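Local coordinates for protein ArsC family reductase (Pseudomonas aeruginosa, PDB 1RW1) that is of unproven function but, as a thioredoxin-fold member of the ArsC family, is probably a glutathione-dependent thiol reductase, at residues Pro92-Gly97 and Asp107-Ala112; Trp19-Glu22 and Ala26-Phe29; Thr53-Ala58 and Glu80-Gln85. All blocks are in the same frame, centred on the assembly; numbering follows the deposited sequence.

Contact 1 of 3, residues Pro92-Gly97 and Asp107-Ala112; sequences PVLELG and DAYAAA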
# COMPACT_ATOMS: atom_id res chain seq x y z
N PRO A 92 0.65 3.51 -3.74
CA PRO A 92 -0.47 3.49 -2.80
C PRO A 92 -1.11 2.14 -2.65
O PRO A 92 -0.80 1.22 -3.40
CB PRO A 92 -1.49 4.47 -3.45
CG PRO A 92 -0.82 5.03 -4.67
CD PRO A 92 0.19 3.99 -5.05
N VAL A 93 -2.04 2.04 -1.71
CA VAL A 93 -3.13 1.06 -1.81
C VAL A 93 -4.40 1.87 -1.98
O VAL A 93 -4.61 2.86 -1.27
CB VAL A 93 -3.21 0.12 -0.60
CG1 VAL A 93 -4.39 -0.83 -0.75
CG2 VAL A 93 -1.93 -0.66 -0.44
N LEU A 94 -5.24 1.49 -2.92
CA LEU A 94 -6.50 2.19 -3.18
C LEU A 94 -7.62 1.19 -3.04
O LEU A 94 -7.69 0.21 -3.80
CB LEU A 94 -6.51 2.80 -4.57
CG LEU A 94 -7.82 3.46 -5.01
CD1 LEU A 94 -8.23 4.62 -4.10
CD2 LEU A 94 -7.69 3.95 -6.44
N GLU A 95 -8.51 1.42 -2.06
CA GLU A 95 -9.68 0.59 -1.81
C GLU A 95 -10.86 1.12 -2.62
O GLU A 95 -11.23 2.28 -2.49
CB GLU A 95 -9.95 0.51 -0.32
CG GLU A 95 -8.90 -0.38 0.35
CD GLU A 95 -9.15 -0.57 1.81
OE1 GLU A 95 -9.90 0.24 2.41
OE2 GLU A 95 -8.61 -1.54 2.36
N LEU A 96 -11.40 0.25 -3.45
CA LEU A 96 -12.45 0.58 -4.40
C LEU A 96 -13.83 0.06 -3.98
O LEU A 96 -14.82 0.33 -4.64
CB LEU A 96 -12.11 -0.02 -5.77
CG LEU A 96 -10.83 0.51 -6.41
CD1 LEU A 96 -10.41 -0.39 -7.55
CD2 LEU A 96 -11.02 1.94 -6.86
N GLY A 97 -13.88 -0.70 -2.90
CA GLY A 97 -15.12 -1.31 -2.47
C GLY A 97 -14.95 -2.82 -2.40
O GLY A 97 -14.65 -3.37 -1.35
N ASP A 107 -3.45 3.03 -16.17
CA ASP A 107 -4.45 2.26 -16.90
C ASP A 107 -5.39 1.51 -15.95
O ASP A 107 -6.58 1.38 -16.24
CB ASP A 107 -3.81 1.28 -17.89
CG ASP A 107 -3.09 1.98 -19.03
OD1 ASP A 107 -3.27 3.20 -19.20
OD2 ASP A 107 -2.32 1.37 -19.80
N ALA A 108 -4.86 1.03 -14.82
CA ALA A 108 -5.69 0.34 -13.84
C ALA A 108 -6.59 1.34 -13.12
O ALA A 108 -7.75 1.04 -12.83
CB ALA A 108 -4.83 -0.40 -12.83
N TYR A 109 -6.06 2.52 -12.80
CA TYR A 109 -6.89 3.56 -12.21
C TYR A 109 -8.01 3.93 -13.19
O TYR A 109 -9.16 4.05 -12.80
CB TYR A 109 -6.03 4.79 -11.85
CG TYR A 109 -5.41 4.73 -10.47
CD1 TYR A 109 -4.83 3.58 -9.97
CD2 TYR A 109 -5.42 5.84 -9.65
CE1 TYR A 109 -4.30 3.54 -8.68
CE2 TYR A 109 -4.88 5.81 -8.38
CZ TYR A 109 -4.33 4.66 -7.89
OH TYR A 109 -3.82 4.66 -6.60
N ALA A 110 -7.68 4.09 -14.47
CA ALA A 110 -8.68 4.43 -15.48
C ALA A 110 -9.75 3.34 -15.60
O ALA A 110 -10.94 3.64 -15.71
CB ALA A 110 -8.02 4.64 -16.82
N ALA A 111 -9.31 2.09 -15.60
CA ALA A 111 -10.25 0.98 -15.75
C ALA A 111 -11.22 0.93 -14.57
O ALA A 111 -12.38 0.54 -14.72
CB ALA A 111 -9.49 -0.32 -15.87
N ALA A 112 -10.75 1.34 -13.39
CA ALA A 112 -11.57 1.28 -12.19
C ALA A 112 -12.48 2.49 -12.02
O ALA A 112 -13.56 2.37 -11.45
CB ALA A 112 -10.68 1.14 -10.98

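Contact 2 of 3, residues Trp19-Glu22 and Ala26-Phe29; sequences WLDE and AYDF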
# COMPACT_ATOMS: atom_id res chain seq x y z
N TRP A 19 -3.65 12.12 -10.36
CA TRP A 19 -4.58 11.40 -11.21
C TRP A 19 -6.00 11.45 -10.62
O TRP A 19 -6.97 11.84 -11.30
CB TRP A 19 -4.09 9.96 -11.43
CG TRP A 19 -4.79 9.25 -12.55
CD1 TRP A 19 -4.31 9.03 -13.81
CD2 TRP A 19 -6.11 8.67 -12.53
NE1 TRP A 19 -5.24 8.38 -14.57
CE2 TRP A 19 -6.36 8.16 -13.82
CE3 TRP A 19 -7.12 8.59 -11.57
CZ2 TRP A 19 -7.57 7.56 -14.16
CZ3 TRP A 19 -8.32 7.99 -11.91
CH2 TRP A 19 -8.54 7.49 -13.20
N LEU A 20 -6.13 11.05 -9.36
CA LEU A 20 -7.44 11.00 -8.72
C LEU A 20 -8.10 12.39 -8.65
O LEU A 20 -9.28 12.55 -8.98
CB LEU A 20 -7.31 10.43 -7.31
CG LEU A 20 -6.95 8.94 -7.24
CD1 LEU A 20 -6.49 8.60 -5.85
CD2 LEU A 20 -8.12 8.07 -7.67
N ASP A 21 -7.33 13.37 -8.22
CA ASP A 21 -7.84 14.72 -8.03
C ASP A 21 -8.30 15.30 -9.37
O ASP A 21 -9.37 15.90 -9.45
CB ASP A 21 -6.78 15.62 -7.41
CG ASP A 21 -6.39 15.24 -5.98
OD1 ASP A 21 -7.19 14.55 -5.30
OD2 ASP A 21 -5.31 15.67 -5.52
N GLU A 22 -7.52 15.08 -10.42
CA GLU A 22 -7.86 15.61 -11.73
C GLU A 22 -9.08 14.92 -12.33
O GLU A 22 -9.83 15.53 -13.09
CB GLU A 22 -6.66 15.58 -12.65
CG GLU A 22 -5.63 16.61 -12.25
CD GLU A 22 -6.07 18.05 -12.44
OE1 GLU A 22 -6.75 18.34 -13.43
OE2 GLU A 22 -5.71 18.91 -11.58
N ALA A 26 -13.65 11.45 -5.36
CA ALA A 26 -13.64 11.72 -3.92
C ALA A 26 -13.02 10.52 -3.22
O ALA A 26 -13.38 9.39 -3.51
CB ALA A 26 -15.04 11.97 -3.39
N TYR A 27 -12.09 10.76 -2.31
CA TYR A 27 -11.49 9.67 -1.57
C TYR A 27 -11.04 10.19 -0.22
O TYR A 27 -10.71 11.37 -0.06
CB TYR A 27 -10.30 9.05 -2.33
CG TYR A 27 -9.20 10.04 -2.66
CD1 TYR A 27 -9.28 10.84 -3.79
CD2 TYR A 27 -8.10 10.20 -1.81
CE1 TYR A 27 -8.31 11.79 -4.05
CE2 TYR A 27 -7.12 11.13 -2.08
CZ TYR A 27 -7.23 11.93 -3.21
OH TYR A 27 -6.26 12.87 -3.46
N ASP A 28 -11.01 9.29 0.74
CA ASP A 28 -10.38 9.53 2.03
C ASP A 28 -8.90 9.15 1.92
O ASP A 28 -8.55 8.25 1.15
CB ASP A 28 -11.04 8.67 3.10
CG ASP A 28 -12.38 9.23 3.57
OD1 ASP A 28 -12.81 10.29 3.08
OD2 ASP A 28 -13.05 8.62 4.40
N PHE A 29 -8.06 9.81 2.68
CA PHE A 29 -6.63 9.54 2.72
C PHE A 29 -6.26 9.01 4.09
O PHE A 29 -6.44 9.70 5.10
CB PHE A 29 -5.86 10.81 2.39
CG PHE A 29 -4.36 10.72 2.62
CD1 PHE A 29 -3.62 9.61 2.22
CD2 PHE A 29 -3.69 11.76 3.23
CE1 PHE A 29 -2.24 9.57 2.43
CE2 PHE A 29 -2.32 11.71 3.43
CZ PHE A 29 -1.60 10.63 3.03

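Contact 3 of 3, residues Thr53-Ala58 and Glu80-Gln85; sequences TVLNRA and ELMLAQ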
# COMPACT_ATOMS: atom_id res chain seq x y z
N THR A 53 3.53 -8.73 -3.34
CA THR A 53 2.98 -7.56 -4.00
C THR A 53 2.78 -6.41 -3.01
O THR A 53 3.07 -5.27 -3.32
CB THR A 53 1.67 -7.97 -4.64
OG1 THR A 53 1.91 -9.08 -5.53
CG2 THR A 53 1.05 -6.84 -5.44
N VAL A 54 2.32 -6.73 -1.81
CA VAL A 54 2.02 -5.70 -0.82
C VAL A 54 3.30 -5.20 -0.12
O VAL A 54 3.40 -4.03 0.22
CB VAL A 54 1.00 -6.24 0.20
CG1 VAL A 54 0.64 -5.20 1.25
CG2 VAL A 54 -0.25 -6.70 -0.51
N LEU A 55 4.26 -6.08 0.11
CA LEU A 55 5.52 -5.71 0.76
C LEU A 55 6.48 -5.12 -0.26
O LEU A 55 6.76 -5.74 -1.30
CB LEU A 55 6.14 -6.96 1.39
CG LEU A 55 7.48 -6.83 2.11
CD1 LEU A 55 7.35 -5.98 3.34
CD2 LEU A 55 8.04 -8.20 2.46
N ASN A 56 7.00 -3.95 0.04
CA ASN A 56 7.98 -3.29 -0.80
C ASN A 56 9.39 -3.80 -0.53
O ASN A 56 10.19 -3.13 0.09
CB ASN A 56 7.90 -1.79 -0.60
CG ASN A 56 8.76 -1.04 -1.59
OD1 ASN A 56 9.33 -1.64 -2.53
ND2 ASN A 56 8.90 0.25 -1.38
N ARG A 57 9.69 -5.01 -1.01
CA ARG A 57 10.99 -5.60 -0.78
C ARG A 57 12.13 -4.82 -1.45
O ARG A 57 13.27 -4.90 -1.01
CB ARG A 57 11.03 -7.05 -1.26
CG ARG A 57 10.23 -7.98 -0.38
CD ARG A 57 10.45 -9.46 -0.73
NE ARG A 57 9.92 -9.75 -2.06
CZ ARG A 57 10.11 -10.89 -2.72
NH1 ARG A 57 10.78 -11.88 -2.15
NH2 ARG A 57 9.60 -11.03 -3.93
N ALA A 58 11.83 -4.09 -2.52
CA ALA A 58 12.86 -3.31 -3.23
C ALA A 58 13.24 -2.06 -2.47
O ALA A 58 14.28 -1.47 -2.72
CB ALA A 58 12.37 -2.90 -4.63
N GLU A 80 3.70 -9.15 9.89
CA GLU A 80 4.31 -8.61 11.10
C GLU A 80 5.32 -7.52 10.80
O GLU A 80 5.41 -6.54 11.54
CB GLU A 80 4.94 -9.71 11.97
CG GLU A 80 3.91 -10.70 12.51
CD GLU A 80 2.76 -10.02 13.25
OE1 GLU A 80 3.01 -9.36 14.26
OE2 GLU A 80 1.62 -10.12 12.78
N LEU A 81 6.11 -7.69 9.75
CA LEU A 81 7.09 -6.67 9.38
C LEU A 81 6.41 -5.35 9.02
O LEU A 81 6.82 -4.27 9.46
CB LEU A 81 7.94 -7.14 8.21
CG LEU A 81 8.88 -8.32 8.45
CD1 LEU A 81 9.58 -8.69 7.15
CD2 LEU A 81 9.89 -8.02 9.54
N MSE A 82 5.38 -5.43 8.19
CA MSE A 82 4.66 -4.23 7.75
C MSE A 82 3.88 -3.55 8.86
O MSE A 82 3.73 -2.33 8.85
CB MSE A 82 3.74 -4.58 6.59
CG MSE A 82 4.50 -4.96 5.34
SE MSE A 82 3.35 -5.27 3.76
CE MSE A 82 2.66 -7.03 4.26
N LEU A 83 3.39 -4.34 9.80
CA LEU A 83 2.60 -3.82 10.90
C LEU A 83 3.47 -2.88 11.74
O LEU A 83 3.03 -1.79 12.12
CB LEU A 83 2.09 -4.98 11.76
CG LEU A 83 1.27 -4.60 12.98
CD1 LEU A 83 0.02 -3.84 12.60
CD2 LEU A 83 0.96 -5.83 13.75
N ALA A 84 4.69 -3.31 12.05
CA ALA A 84 5.56 -2.49 12.88
C ALA A 84 6.16 -1.32 12.10
O ALA A 84 6.45 -0.28 12.70
CB ALA A 84 6.67 -3.32 13.45
N GLN A 85 6.36 -1.51 10.80
CA GLN A 85 7.04 -0.52 9.95
C GLN A 85 6.24 -0.30 8.66
O GLN A 85 6.61 -0.82 7.61
CB GLN A 85 8.47 -0.95 9.63
CG GLN A 85 9.38 -0.87 10.84
CD GLN A 85 10.77 -1.30 10.48
OE1 GLN A 85 11.58 -0.46 10.00
NE2 GLN A 85 11.07 -2.56 10.63

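Contact 1 of 3, residues Pro92-Gly97 and Asp107-Ala112
Pro92 meets Tyr109 ring to hydroxyl: its CG lies 3.6 Å from Tyr109 OH, and CB follows slightly farther off. The peptide bond before Pro92 is cis, and the proline ring also touches Thr12, Met13 and Ala16 of helix 11-22. Two residues on, Leu94 turns to the same side of the strand. Its CG is anti to the backbone N (chi1 175°), which carries the branch out over the phenol: CD2 stands above one face, 4.0 Å from the centroid of the Tyr109 ring and 22° off its normal, a CH-pi contact. The methyl is displaced toward the rim, nearest CZ of Tyr109 at 3.7 Å, while Leu94 CB sits 3.8 Å from Tyr109 OH. A cis-proline leading into a central strand, followed by a hairpin and a C-terminal helix packed back on the sheet, is the beta-beta-alpha half of the thioredoxin fold. Phe104 meets the Tyr109 ring edge-to-face, and Leu4 of strand 2-6 adds to its apolar surroundings. Farther along, Leu96 sends CD1 to the methyl of Ala112, with 3.8 Å between Leu96 CD1 and Ala112 CB; this end is less deeply buried than the phenol.

Contact 2 of 3, residues Trp19-Glu22 and Ala26-Phe29
Leu20 and Asp21, near the end of helix 11-22, hold the side chain of Tyr27. The contact closes the helix onto the second strand of the beta-alpha-beta unit 2-6, 11-22, 27-31, the N-terminal half of the thioredoxin fold. The first torsion of Tyr27 (chi1 58°) tucks CG in between its own N and C, and from there the phenol extends toward the helix. There the ring is gripped in two ways. Over one face comes Leu20, whose CD1 is 4.1 Å from the centroid of the Tyr27 ring and close to the ring normal, a CH-pi contact shifted toward the rim. The Leu20 CB reinforces it, 3.7 Å from Tyr27 CE1. The same leucine packs on Leu4, Tyr109 and Leu113, so it joins the phenol to the buried layer between the sheet and the helices on this side.

At the edge of the ring stands Asp21. Although its side chain and that of Tyr27 run at about a right angle, the carboxylate and ring planes are nearly parallel, 14° apart. The tyrosine hydroxyl donates a hydrogen bond to Asp21, with 2.7 Å from Tyr27 OH to Asp21 OD1; the oxygen is met on its syn side, though 29° out of the carboxylate plane. Arg17, one helical turn earlier, hydrogen-bonds through NE to the same hydroxyl oxygen. Tyr27 OH is therefore both donor and acceptor, and the nearby guanidinium would be expected to polarise the O-H toward the carboxylate. The two bonds fix the outer end of the phenol, while Leu20 supports its face. Asp21 OD1 also lies near the ring plane beside the adjoining edge carbon, 3.2 Å from Tyr27 CE1.

Contact 3 of 3, residues Thr53-Ala58 and Glu80-Gln85
Met82, modelled as selenomethionine, reaches from helix 75-84 into the angle between Val54 and Leu55, where helix 51-54 ends. Its chain leaves the helix extended through chi2 and then bends at chi3 (-76°), which leaves SE against Val54 and Leu55 and keeps CE also within touch of the valine. Val54 lies across this chain at about a right angle. Its CG1 branch does the touching, 3.7 Å from Met82 SE and 4.1 Å from Met82 CE.

Leu55 approaches at a slant and engages the chain nearer its root. Its CG is anti to the backbone N (chi1 179°), which brings CD1 alongside the methylene, 3.6 Å from Met82 CG. The base of the leucine also borders the selenium: Leu55 CA is 3.7 Å from Met82 SE, and Leu55 CB 4.0 Å from it. The selenium is thus bordered by a valine methyl and by the root of a leucine, all apolar, and all three residues are buried. Leu42 and Cys46 of helix 39-49 also touch Met82, and Trp45 touches Val54, so a third helix shares this interior.

The backbone breaks from helical geometry at Leu55, and Asn56 follows as the centre of an inverse gamma turn. Lys90 NZ hydrogen-bonds to the carbonyl oxygens of both Thr53 and Leu55, tying the helix exit to the segment that leads into strand 93-95. This apolar junction of short and long helices lies in the helical region between strands 27-31 and 93-95, consistent with the helical insertion that ArsC-family proteins carry within the thioredoxin fold.

In the fold
From the N terminus, contact 2 comes first and closes the short turn between helix 11-22 and strand 27-31. Contact 3 follows, closing a largely helical excursion between helix 51-54 and helix 75-84, before the chain enters strand 93-95. Contact 1 comes last, spanning the hairpin to strand 100-102 and docking helix 106-113. The three loops run in series, neither nesting nor crossing. Contacts 1 and 2 nevertheless meet in space, Trp19 and Leu20 packing against the helix that carries Tyr109, and so bring helices 11-22 and 106-113 together beside the sheet that both contacts reach. Contact 3 lies opposite, its centre about 20 Å from that of contact 1, and joins helix 51-54 to helix 75-84.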